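Amino acid ABC transporter, periplasmic amino acid-binding protein (Brucella ovis, PDB 4Z9N) binds glutathione in the periplasm and probably delivers it to an ABC transporter, as a family 3 extracellular solute-binding protein. Local coordinates at the interface of chains A and B. Numbering follows the deposited sequence. Chains: chain A/B, Amino acid ABC transporter, periplasmic amino acid-binding protein.

Both contacts belong to one two-fold interface between two copies of the protein, and the centres of their C-alpha atoms lie about 26 Å apart. No residue is common to them. Contact 1 is largely apolar, built from strand 108-110, the two 3-10 helices near the C-terminus, the loops around them and the loop leading into strand 211-218. Contact 2 is smaller and more polar, setting the end of helix 93-97 against helices 222-240 and 271-274. Each has a twin with the chains exchanged, so the pairing is held at separated places. The dimer may nevertheless be a product of crystal packing.

Contact 1: the interface of chains A and B. Residues chain A 109, 210, 312, 321; chain B 316, 320-321, 323.
A:Tyr109 drives the edge of its ring into the face of B:Tyr323, the apolar centre of this patch. The centroids are 4.8 Å apart and the planes 75° from each other, an edge-to-face pair. CD2 of A:Tyr109 stands over the middle of the B:Tyr323 ring, 3.7 Å from CZ.

A:Leu321 fills the angle between the two rings. Its CD1 methyl covers the rim of one face of A:Tyr109 and also meets CD2 of B:Tyr323 at 3.7 Å. The other methyl, CD2, turns to B:Trp316, 3.8 Å from CB, and passes the carbonyl of B:Gly320.

B:Trp316 backs the tyrosine from within its own chain: CD2 of B:Tyr323 rests over the indole, offset toward the rim. The torsions suit this packing. B:Tyr323 sends CG opposite its backbone N (chi1 -178°), while B:Trp316 tucks CG between its backbone N and carbonyl carbon (chi1 66°).

Farther out, the aliphatic part of A:Lys210 passes on that same side of the indole plane, with CD 3.8 Å from CZ2 of B:Trp316. The lysine chain bends at chi3, and its methylenes also border the phenol end of B:Tyr323. A:Leu312 makes a looser touch, CD1 to CZ3 of the indole at 4.2 Å.

At the polar rim the two copies of Leu321 face each other through a water. It sits 2.9 Å from the backbone O of A:Leu321 and 3.0 Å from the backbone O of B:Leu321, nearly equidistant from the two equivalent carbonyls.

Contact 2: the interface of chains A and B. Residues chain A 226, 274-275; chain B 96-98.
B:Thr97 pushes its side chain against the A:Asp274-A:Leu275 corner, and most of the surface buried on the chain B side of this patch is its own. The methyl CG2 meets CD1 of A:Leu275 at 3.6 Å, an apolar touch in an otherwise polar setting. CB lies 3.6 Å from the backbone O of A:Asp274, and the hydroxyl OG1 runs beside CB of that aspartate.

Next to it, the carboxylate of A:Asp274 comes up against B:Ser98, OD2 to CB at 3.6 Å. This is packing against a methylene and not a bond to the hydroxyl OG. A water ties the two backbones together, 2.8 Å from O of A:Asp274 and 2.9 Å from O of B:Thr97.

At the far side, OD2 of A:Asp226 stands 3.1 Å from the backbone O of B:Asp96. Both atoms can only accept, so this is a doubtful close approach and not a bond. The two aspartate side chains also come near each other, OD1 to OD1 at 3.5 Å, with their carboxylate planes turned 62° apart. B:Asp96 belongs to the sodium site of its chain, and the ion might offset some of the negative charge gathered here.

Torsions position the first shell. In B:Thr97 the hydroxyl lies between the backbone N and the carbonyl carbon (chi1 58°), which leaves CG2 to turn toward the leucine. A:Leu275 extends CG opposite its backbone N (chi1 -177°), carrying its branch toward that methyl, where CD1 makes the touch.

In the fold, B:Asp96 and B:Thr97 close helix 93-97 and B:Ser98 follows it, while A:Asp274 is the last residue of helix 271-274. The water therefore joins two helix C-terminal ends, and A:Asp226, from an early turn of the long helix 222-240, lies beside the B:Asp96 end.

Contact 1: the interface of chains A and B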
# COMPACT_ATOMS: atom_id res chain seq x y z
N TYR A 109 3.29 -9.24 -4.17
CA TYR A 109 3.54 -8.51 -5.40
C TYR A 109 4.10 -9.45 -6.45
O TYR A 109 5.17 -10.02 -6.25
CB TYR A 109 4.54 -7.36 -5.16
CG TYR A 109 4.04 -6.28 -4.25
CD1 TYR A 109 4.17 -6.39 -2.86
CD2 TYR A 109 3.45 -5.14 -4.78
CE1 TYR A 109 3.71 -5.38 -2.02
CE2 TYR A 109 2.96 -4.13 -3.94
CZ TYR A 109 3.11 -4.25 -2.58
OH TYR A 109 2.64 -3.24 -1.78
N LYS A 210 2.48 -5.46 -13.84
CA LYS A 210 2.36 -5.48 -12.38
C LYS A 210 1.10 -6.25 -11.98
O LYS A 210 0.02 -5.99 -12.51
CB LYS A 210 2.30 -4.06 -11.83
CG LYS A 210 3.60 -3.27 -12.07
CD LYS A 210 3.50 -1.81 -11.64
CE LYS A 210 2.60 -0.99 -12.55
NZ LYS A 210 2.66 0.47 -12.21
N LEU A 312 10.63 -8.92 -4.28
CA LEU A 312 9.75 -7.79 -4.01
C LEU A 312 8.96 -7.97 -2.72
O LEU A 312 8.47 -6.99 -2.16
CB LEU A 312 8.74 -7.59 -5.15
CG LEU A 312 9.22 -7.12 -6.52
CD1 LEU A 312 8.00 -6.97 -7.44
CD2 LEU A 312 9.99 -5.81 -6.40
N LEU A 321 9.02 -4.59 -0.83
CA LEU A 321 7.91 -3.64 -0.87
C LEU A 321 6.94 -3.85 0.27
O LEU A 321 6.01 -3.05 0.44
CB LEU A 321 7.15 -3.76 -2.20
CG LEU A 321 7.95 -3.53 -3.47
CD1 LEU A 321 7.01 -3.67 -4.68
CD2 LEU A 321 8.64 -2.15 -3.43
N TRP B 316 9.20 1.92 -6.99
CA TRP B 316 9.43 0.53 -6.59
C TRP B 316 10.53 -0.14 -7.42
O TRP B 316 11.29 -0.97 -6.90
CB TRP B 316 8.10 -0.25 -6.73
CG TRP B 316 7.66 -0.36 -8.17
CD1 TRP B 316 7.00 0.58 -8.92
CD2 TRP B 316 7.86 -1.49 -9.02
NE1 TRP B 316 6.78 0.09 -10.20
CE2 TRP B 316 7.30 -1.18 -10.28
CE3 TRP B 316 8.46 -2.75 -8.83
CZ2 TRP B 316 7.32 -2.08 -11.36
CZ3 TRP B 316 8.47 -3.65 -9.90
CH2 TRP B 316 7.92 -3.30 -11.15
N GLY B 320 12.82 2.03 -4.23
CA GLY B 320 11.94 2.56 -3.22
C GLY B 320 10.70 1.73 -2.96
O GLY B 320 10.64 0.56 -3.36
N LEU B 321 9.72 2.34 -2.30
CA LEU B 321 8.48 1.66 -1.90
C LEU B 321 7.26 2.10 -2.71
O LEU B 321 6.16 1.52 -2.56
CB LEU B 321 8.20 1.92 -0.41
CG LEU B 321 9.27 1.49 0.58
CD1 LEU B 321 8.83 1.81 2.03
CD2 LEU B 321 9.57 -0.02 0.44
N TYR B 323 4.63 2.30 -5.29
CA TYR B 323 4.20 1.32 -6.28
C TYR B 323 2.84 1.69 -6.83
O TYR B 323 1.85 1.64 -6.12
CB TYR B 323 4.18 -0.07 -5.64
CG TYR B 323 3.81 -1.26 -6.52
CD1 TYR B 323 2.48 -1.63 -6.69
CD2 TYR B 323 4.80 -2.05 -7.11
CE1 TYR B 323 2.14 -2.74 -7.46
CE2 TYR B 323 4.47 -3.18 -7.87
CZ TYR B 323 3.14 -3.50 -8.04
OH TYR B 323 2.80 -4.61 -8.77
O HOH W 1 5.00 -0.64 -0.92

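Contact 2: the interface of chains A and B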
# COMPACT_ATOMS: atom_id res chain seq x y z
N ASP A 226 -11.20 -3.38 7.69
CA ASP A 226 -10.20 -3.06 8.71
C ASP A 226 -9.63 -4.35 9.30
O ASP A 226 -8.42 -4.45 9.51
CB ASP A 226 -10.79 -2.19 9.83
CG ASP A 226 -11.00 -0.73 9.39
OD1 ASP A 226 -10.38 -0.31 8.40
OD2 ASP A 226 -11.77 -0.00 10.03
N ASP A 274 -10.87 -1.72 19.65
CA ASP A 274 -11.32 -0.76 18.63
C ASP A 274 -11.47 -1.41 17.25
O ASP A 274 -12.22 -0.94 16.41
CB ASP A 274 -10.36 0.44 18.51
CG ASP A 274 -10.56 1.47 19.61
OD1 ASP A 274 -11.57 1.40 20.32
OD2 ASP A 274 -9.69 2.35 19.77
N LEU A 275 -10.71 -2.48 17.02
CA LEU A 275 -10.73 -3.21 15.75
C LEU A 275 -11.91 -4.19 15.74
O LEU A 275 -12.28 -4.73 14.70
CB LEU A 275 -9.42 -3.95 15.54
CG LEU A 275 -9.17 -4.73 14.25
CD1 LEU A 275 -9.28 -3.84 13.00
CD2 LEU A 275 -7.82 -5.44 14.30
N ASP B 96 -7.38 4.32 11.84
CA ASP B 96 -8.10 3.56 10.82
C ASP B 96 -9.38 2.93 11.40
O ASP B 96 -10.37 2.71 10.69
CB ASP B 96 -7.17 2.46 10.25
CG ASP B 96 -7.51 2.03 8.82
OD1 ASP B 96 -8.45 2.56 8.18
OD2 ASP B 96 -6.75 1.17 8.31
N THR B 97 -9.37 2.65 12.70
CA THR B 97 -10.45 1.87 13.30
C THR B 97 -11.38 2.65 14.21
O THR B 97 -12.52 2.26 14.41
CB THR B 97 -9.90 0.72 14.15
OG1 THR B 97 -9.05 1.25 15.17
CG2 THR B 97 -9.11 -0.23 13.27
N SER B 98 -10.88 3.73 14.81
CA SER B 98 -11.62 4.42 15.86
C SER B 98 -12.16 5.80 15.50
O SER B 98 -12.83 6.43 16.33
CB SER B 98 -10.74 4.53 17.11
OG SER B 98 -9.70 5.50 16.95
O HOH W 2 -14.00 1.26 16.67